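Local coordinates for protein staphylococcus aureus CymR (Staphylococcus aureus, PDB 3T8R) that acts as a dimeric transcriptional regulator that senses oxidation through a thiol and controls stress resistance and the oxidative response, probably by binding DNA through winged helix-turn-helix domains, at residues Ile29-Lys32 and Ser33-Glu36; Leu43-Glu46 and Gln47-Gly50; Asp119-Leu123 and Lys124-Glu128. One frame throughout, in Å; residues are numbered along the deposited sequence.

Contact 1 (Ile29-Lys32 and Ser33-Glu36)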
loop_
_atom_site.group_PDB
_atom_site.type_symbol
_atom_site.label_atom_id
_atom_site.label_comp_id
_atom_site.label_asym_id
_atom_site.label_seq_id
_atom_site.Cartn_x
_atom_site.Cartn_y
_atom_site.Cartn_z
ATOM N N ILE A 29 -16.781 27.076 3.319
ATOM C CA ILE A 29 -15.383 27.381 3.098
ATOM C C ILE A 29 -15.187 27.611 1.608
ATOM O O ILE A 29 -15.670 26.833 0.781
ATOM C CB ILE A 29 -14.479 26.233 3.552
ATOM C CG1 ILE A 29 -14.808 25.836 4.993
ATOM C CG2 ILE A 29 -13.010 26.632 3.443
ATOM C CD1 ILE A 29 -14.692 26.986 5.975
ATOM N N SER A 30 -14.497 28.692 1.261
ATOM C CA SER A 30 -14.259 29.003 -0.142
ATOM C C SER A 30 -13.290 28.001 -0.734
ATOM O O SER A 30 -12.376 27.530 -0.053
ATOM C CB SER A 30 -13.703 30.420 -0.302
ATOM O OG SER A 30 -12.444 30.541 0.329
ATOM N N LEU A 31 -13.495 27.667 -2.002
ATOM C CA LEU A 31 -12.533 26.840 -2.712
ATOM C C LEU A 31 -11.194 27.539 -2.668
ATOM O O LEU A 31 -10.152 26.914 -2.459
ATOM C CB LEU A 31 -12.949 26.648 -4.169
ATOM C CG LEU A 31 -13.813 25.420 -4.450
ATOM C CD1 LEU A 31 -13.580 24.942 -5.876
ATOM C CD2 LEU A 31 -13.485 24.317 -3.465
ATOM N N LYS A 32 -11.233 28.851 -2.858
ATOM C CA LYS A 32 -10.012 29.648 -2.849
ATOM C C LYS A 32 -9.202 29.429 -1.573
ATOM O O LYS A 32 -7.986 29.247 -1.629
ATOM C CB LYS A 32 -10.338 31.129 -3.028
ATOM C CG LYS A 32 -9.131 32.042 -2.947
ATOM C CD LYS A 32 -9.438 33.412 -3.535
ATOM C CE LYS A 32 -10.769 33.936 -3.035
ATOM N NZ LYS A 32 -11.088 35.281 -3.596
ATOM N N SER A 33 -9.874 29.431 -0.427
ATOM C CA SER A 33 -9.166 29.278 0.841
ATOM C C SER A 33 -8.595 27.858 1.027
ATOM O O SER A 33 -7.485 27.698 1.505
ATOM C CB SER A 33 -10.036 29.706 2.027
ATOM O OG SER A 33 -10.846 28.645 2.496
ATOM N N ILE A 34 -9.341 26.838 0.618
ATOM C CA ILE A 34 -8.853 25.462 0.704
ATOM C C ILE A 34 -7.639 25.229 -0.192
ATOM O O ILE A 34 -6.651 24.619 0.231
ATOM C CB ILE A 34 -9.963 24.441 0.358
ATOM C CG1 ILE A 34 -11.096 24.538 1.375
ATOM C CG2 ILE A 34 -9.401 23.022 0.350
ATOM C CD1 ILE A 34 -12.415 23.976 0.890
ATOM N N ALA A 35 -7.705 25.716 -1.429
ATOM C CA ALA A 35 -6.597 25.572 -2.366
ATOM C C ALA A 35 -5.349 26.239 -1.804
ATOM O O ALA A 35 -4.260 25.668 -1.821
ATOM C CB ALA A 35 -6.954 26.171 -3.725
ATOM N N GLU A 36 -5.521 27.457 -1.309
ATOM C CA GLU A 36 -4.411 28.192 -0.733
ATOM C C GLU A 36 -3.861 27.449 0.471
ATOM O O GLU A 36 -2.655 27.264 0.579
ATOM C CB GLU A 36 -4.830 29.621 -0.377
ATOM C CG GLU A 36 -4.728 30.566 -1.569
ATOM C CD GLU A 36 -5.482 31.870 -1.386
ATOM O OE1 GLU A 36 -6.115 32.065 -0.325
ATOM O OE2 GLU A 36 -5.442 32.699 -2.318
#

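Contact 2 (Leu43-Glu46 and Gln47-Gly50)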
loop_
_atom_site.group_PDB
_atom_site.type_symbol
_atom_site.label_atom_id
_atom_site.label_comp_id
_atom_site.label_asym_id
_atom_site.label_seq_id
_atom_site.Cartn_x
_atom_site.Cartn_y
_atom_site.Cartn_z
ATOM N N LEU A 43 -7.946 25.265 -9.898
ATOM C CA LEU A 43 -8.381 24.427 -11.005
ATOM C C LEU A 43 -8.245 22.951 -10.642
ATOM O O LEU A 43 -9.120 22.142 -10.956
ATOM C CB LEU A 43 -7.578 24.763 -12.262
ATOM C CG LEU A 43 -7.991 24.191 -13.621
ATOM C CD1 LEU A 43 -9.359 24.708 -14.064
ATOM C CD2 LEU A 43 -6.918 24.524 -14.658
ATOM N N TYR A 44 -7.148 22.599 -9.975
ATOM C CA TYR A 44 -6.949 21.225 -9.561
ATOM C C TYR A 44 -7.991 20.857 -8.513
ATOM O O TYR A 44 -8.534 19.758 -8.532
ATOM C CB TYR A 44 -5.534 21.033 -9.010
ATOM C CG TYR A 44 -5.233 19.621 -8.574
ATOM C CD1 TYR A 44 -4.780 18.675 -9.483
ATOM C CD2 TYR A 44 -5.391 19.237 -7.248
ATOM C CE1 TYR A 44 -4.494 17.379 -9.084
ATOM C CE2 TYR A 44 -5.117 17.946 -6.842
ATOM C CZ TYR A 44 -4.667 17.022 -7.763
ATOM O OH TYR A 44 -4.389 15.734 -7.350
ATOM N N LEU A 45 -8.289 21.787 -7.614
ATOM C CA LEU A 45 -9.263 21.528 -6.559
ATOM C C LEU A 45 -10.617 21.256 -7.202
ATOM O O LEU A 45 -11.374 20.398 -6.753
ATOM C CB LEU A 45 -9.375 22.727 -5.616
ATOM C CG LEU A 45 -9.459 22.492 -4.103
ATOM C CD1 LEU A 45 -9.939 23.751 -3.393
ATOM C CD2 LEU A 45 -10.343 21.310 -3.728
ATOM N N GLU A 46 -10.906 21.994 -8.263
ATOM C CA GLU A 46 -12.165 21.847 -8.978
ATOM C C GLU A 46 -12.383 20.417 -9.452
ATOM O O GLU A 46 -13.508 19.922 -9.448
ATOM C CB GLU A 46 -12.214 22.817 -10.160
ATOM C CG GLU A 46 -13.512 22.780 -10.944
ATOM C CD GLU A 46 -14.711 23.098 -10.088
ATOM O OE1 GLU A 46 -15.767 22.458 -10.290
ATOM O OE2 GLU A 46 -14.605 23.992 -9.216
ATOM N N GLN A 47 -11.306 19.748 -9.846
ATOM C CA GLN A 47 -11.388 18.367 -10.315
ATOM C C GLN A 47 -11.702 17.383 -9.197
ATOM O O GLN A 47 -12.173 16.275 -9.450
ATOM C CB GLN A 47 -10.102 17.963 -11.023
ATOM C CG GLN A 47 -9.884 18.702 -12.330
ATOM C CD GLN A 47 -8.586 18.305 -13.003
ATOM O OE1 GLN A 47 -7.692 17.736 -12.370
ATOM N NE2 GLN A 47 -8.472 18.608 -14.292
ATOM N N LEU A 48 -11.440 17.788 -7.961
ATOM C CA LEU A 48 -11.746 16.946 -6.815
ATOM C C LEU A 48 -13.174 17.212 -6.392
ATOM O O LEU A 48 -13.914 16.298 -6.036
ATOM C CB LEU A 48 -10.806 17.264 -5.654
ATOM C CG LEU A 48 -9.319 17.230 -5.986
ATOM C CD1 LEU A 48 -8.530 17.626 -4.755
ATOM C CD2 LEU A 48 -8.924 15.843 -6.435
ATOM N N VAL A 49 -13.554 18.480 -6.425
ATOM C CA VAL A 49 -14.882 18.884 -5.997
ATOM C C VAL A 49 -15.957 18.266 -6.880
ATOM O O VAL A 49 -16.983 17.802 -6.386
ATOM C CB VAL A 49 -15.019 20.397 -6.027
ATOM C CG1 VAL A 49 -16.480 20.788 -6.012
ATOM C CG2 VAL A 49 -14.267 21.008 -4.854
ATOM N N GLY A 50 -15.717 18.253 -8.184
ATOM C CA GLY A 50 -16.678 17.708 -9.127
ATOM C C GLY A 50 -17.281 16.381 -8.694
ATOM O O GLY A 50 -18.496 16.286 -8.498
#

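Contact 3 (Asp119-Leu123 and Lys124-Glu128)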
loop_
_atom_site.group_PDB
_atom_site.type_symbol
_atom_site.label_atom_id
_atom_site.label_comp_id
_atom_site.label_asym_id
_atom_site.label_seq_id
_atom_site.Cartn_x
_atom_site.Cartn_y
_atom_site.Cartn_z
ATOM N N ASP A 119 -11.971 1.815 5.453
ATOM C CA ASP A 119 -13.431 1.690 5.554
ATOM C C ASP A 119 -13.954 1.912 6.957
ATOM O O ASP A 119 -15.100 2.324 7.140
ATOM C CB ASP A 119 -13.906 0.322 5.065
ATOM C CG ASP A 119 -13.835 0.188 3.576
ATOM O OD1 ASP A 119 -13.550 1.198 2.909
ATOM O OD2 ASP A 119 -14.073 -0.929 3.067
ATOM N N ASN A 120 -13.126 1.632 7.951
ATOM C CA ASN A 120 -13.553 1.757 9.334
ATOM C C ASN A 120 -13.072 3.053 9.968
ATOM O O ASN A 120 -13.095 3.209 11.193
ATOM C CB ASN A 120 -13.093 0.544 10.142
ATOM C CG ASN A 120 -13.674 -0.760 9.615
ATOM O OD1 ASN A 120 -12.940 -1.709 9.334
ATOM N ND2 ASN A 120 -14.993 -0.812 9.481
ATOM N N THR A 121 -12.634 3.983 9.124
ATOM C CA THR A 121 -12.246 5.308 9.589
ATOM C C THR A 121 -13.263 6.311 9.058
ATOM O O THR A 121 -13.347 6.513 7.849
ATOM C CB THR A 121 -10.848 5.699 9.092
ATOM O OG1 THR A 121 -9.880 4.787 9.626
ATOM C CG2 THR A 121 -10.490 7.114 9.541
ATOM N N THR A 122 -14.057 6.921 9.935
ATOM C CA THR A 122 -15.009 7.920 9.451
ATOM C C THR A 122 -14.358 9.287 9.327
ATOM O O THR A 122 -13.334 9.572 9.942
ATOM C CB THR A 122 -16.281 8.050 10.337
ATOM O OG1 THR A 122 -15.946 8.657 11.590
ATOM C CG2 THR A 122 -16.938 6.691 10.568
ATOM N N LEU A 123 -14.979 10.148 8.535
ATOM C CA LEU A 123 -14.533 11.519 8.423
ATOM C C LEU A 123 -14.685 12.260 9.742
ATOM O O LEU A 123 -13.894 13.143 10.049
ATOM C CB LEU A 123 -15.341 12.233 7.332
ATOM C CG LEU A 123 -14.929 13.657 6.972
ATOM C CD1 LEU A 123 -13.487 13.718 6.477
ATOM C CD2 LEU A 123 -15.872 14.197 5.894
ATOM N N LYS A 124 -15.732 11.944 10.504
ATOM C CA LYS A 124 -15.920 12.583 11.800
ATOM C C LYS A 124 -14.722 12.264 12.684
ATOM O O LYS A 124 -14.181 13.133 13.365
ATOM C CB LYS A 124 -17.213 12.094 12.466
ATOM C CG LYS A 124 -17.484 12.692 13.854
ATOM C CD LYS A 124 -17.977 14.128 13.791
ATOM C CE LYS A 124 -16.831 15.120 13.640
ATOM N NZ LYS A 124 -17.274 16.544 13.749
ATOM N N TYR A 125 -14.320 11.004 12.653
ATOM C CA TYR A 125 -13.169 10.520 13.398
ATOM C C TYR A 125 -11.922 11.313 12.998
ATOM O O TYR A 125 -11.178 11.797 13.854
ATOM C CB TYR A 125 -13.003 9.033 13.103
ATOM C CG TYR A 125 -12.263 8.252 14.151
ATOM C CD1 TYR A 125 -12.926 7.726 15.255
ATOM C CD2 TYR A 125 -10.906 8.020 14.030
ATOM C CE1 TYR A 125 -12.252 6.998 16.208
ATOM C CE2 TYR A 125 -10.219 7.291 14.980
ATOM C CZ TYR A 125 -10.895 6.788 16.066
ATOM O OH TYR A 125 -10.210 6.067 17.013
ATOM N N LEU A 126 -11.704 11.480 11.696
ATOM C CA LEU A 126 -10.564 12.270 11.230
ATOM C C LEU A 126 -10.639 13.728 11.701
ATOM O O LEU A 126 -9.626 14.368 11.984
ATOM C CB LEU A 126 -10.443 12.208 9.706
ATOM C CG LEU A 126 -10.053 10.836 9.157
ATOM C CD1 LEU A 126 -10.197 10.750 7.649
ATOM C CD2 LEU A 126 -8.611 10.488 9.588
ATOM N N ALA A 127 -11.850 14.263 11.778
ATOM C CA ALA A 127 -12.017 15.653 12.153
ATOM C C ALA A 127 -11.774 15.899 13.638
ATOM O O ALA A 127 -11.451 17.019 14.034
ATOM C CB ALA A 127 -13.409 16.128 11.761
ATOM N N GLU A 128 -11.930 14.862 14.450
ATOM C CA GLU A 128 -11.889 15.022 15.905
ATOM C C GLU A 128 -10.608 14.498 16.540
ATOM O O GLU A 128 -10.491 14.442 17.762
ATOM C CB GLU A 128 -13.104 14.360 16.546
ATOM C CG GLU A 128 -14.397 15.112 16.219
ATOM C CD GLU A 128 -15.642 14.478 16.804
ATOM O OE1 GLU A 128 -16.686 15.166 16.848
ATOM O OE2 GLU A 128 -15.584 13.299 17.205
#

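Contact 1 (Ile29-Lys32 and Ser33-Glu36)
Ser-30 starts the helix 31-37 by turning its hydroxyl forward onto the first turn, where OG accepts from Ser-33 N at 2.9 Å. The chi1 of 63° sets OG between the backbone N and the carbonyl carbon of its own residue, close enough to the open amide to cap it. Its carbonyl is gripped as well. Ile-34 N donates to Ser-30 O along a fairly straight path (165° at the hydrogen), and Ser-33 OG donates to the same oxygen at 3.2 Å. Both donors come in from one face of the carbonyl plane, so the turn is tied by side chain and backbone together.

Ile-34 is worth following outward. Ile-34 CB lies 3.8 Å from Leu-31 O, over the start of the helix. Ile-34 CG1 then swings toward the strand and meets Ile-29 CG2 at 3.5 Å, and Ile-34 CD1 packs against the same methyl while also lying 3.7 Å from Ser-30 O. The two isoleucines cross at about a right angle, and the Ile-29 methyl also touches Ser-33 OG. Beyond the pair, Leu-20 and Leu-16 of helix 8-21 close over Ile-29 and Ile-34 respectively.

Further along, Lys-32 and Glu-36 run side by side in the same direction, yet Lys-32 NZ stays 6.3 Å from Glu-36 OE2, too far for contact between the charges. Strand 29-30, joined to Tyr-68 of strand 67-70 by a backbone hydrogen bond at Ile-29, thus passes directly into a serine-capped helix: the N-cap that opens the first helix of the helix-turn-helix motif in what is probably a winged helix-turn-helix domain.

Contact 2 (Leu43-Glu46 and Gln47-Gly50)
Gln-47 lays the root of its side chain against the carbonyls of the preceding turn, with CB 3.4 Å from Tyr-44 O and CG 3.8 Å from Leu-43 O. CG stands anti to the carbonyl carbon (chi1 -67°), which sends the extended chain back along the helix toward its N-terminal end. There the amide oxygen Gln-47 OE1 comes to 4.2 Å from Tyr-44 CD1, approaching the ring obliquely. The Gln-47 amide itself is held loosely, by two weak bonds shared between Leu-43 O and Tyr-44 O.

Glu-46 meets the following residues mainly through its backbone and CB: its carbonyl takes Gly-50 N in a regular helical bond of 3.0 Å. Its side chain bends at chi2 and leads on toward the C-terminal end of the helix, where the carboxylate has a long, weak ion pair with Arg-53 as well as a packing contact with Leu-31. This helix, 42-54, is the second of the helix-turn-helix and, as in other members of that superfamily, probably the one that reads DNA.

Leu-48 carries the packing on the inner side. Leu-48 CD1 lies 4.0 Å from Tyr-44 CE2 and 4.2 Å from Leu-45 CD2, bridging a ring and a methyl from the previous turn, while Lys-9 and Tyr-12 of helix 8-21 pack against it. Leu-45 O accepts from both Leu-48 N and Val-49 N, and the two arrive differently: Val-49 N comes nearly head-on, with a C=O...N angle of 163°, whereas Leu-48 N sits well above the carbonyl plane.

Contact 3 (Asp119-Leu123 and Lys124-Glu128)
Lys-124 brings its CB to 3.8 Å from Thr-122 OG1, while the rest of its chain, bent at chi2 and chi3, turns along the helix so that NZ makes a salt bridge with Glu-128 OE1 at 3.4 Å. Tyr-125 comes next and receives the cap. Tyr-125 N donates to Thr-122 OG1 over 3.0 Å, well aligned at 159°, and Tyr-125 CB lies against both Thr-122 O and Thr-122 OG1, at 3.2 and 3.3 Å. With chi1 near 70° the Thr-122 hydroxyl leans over its own backbone, facing the first turn.

Leu-126 points back over the loop. Its N bonds to Thr-122 O, and Leu-126 CG rests 3.8 Å from Thr-121 CG2, the two side chains crossing at about a right angle. Leu-14 of helix 8-21 and Ala-102 of the second subunit also pack on this leucine. The hydroxyl of Thr-121, turned elsewhere, bonds to Val-117 O and to Arg-109 of the second subunit. Ala-127 N then donates to Leu-123 O at 2.9 Å, and its CB lies against that carbonyl too. At Glu-128 the backbone leaves helical geometry, its N still reaching Tyr-125 O.

The whole is a threonine N-cap on the short helix 123-127, separated from the long helix 101-119 by residues 120-122, with Thr-121 and Leu-126 taking part in the dimer interface.

In the fold
Contacts 1 and 2 belong to consecutive helices, 31-37 and 42-54, and touch directly, their centres 11 Å apart. Leu-31 makes much of that packing: its CD2 meets Val-49 CG2 at 3.7 Å, and its carbonyl oxygen is covered by Leu-45 CD1. Contact 3 stands apart, about 22 Å from each of the others between centres and about 12 Å between nearest atoms, on the far side of the chain's centre from contact 2. Helix 8-21 joins all three, packing on Ile-34, Leu-48 and Leu-123. The probable DNA-binding unit is thereby connected to the region where contact 3 meets the second subunit.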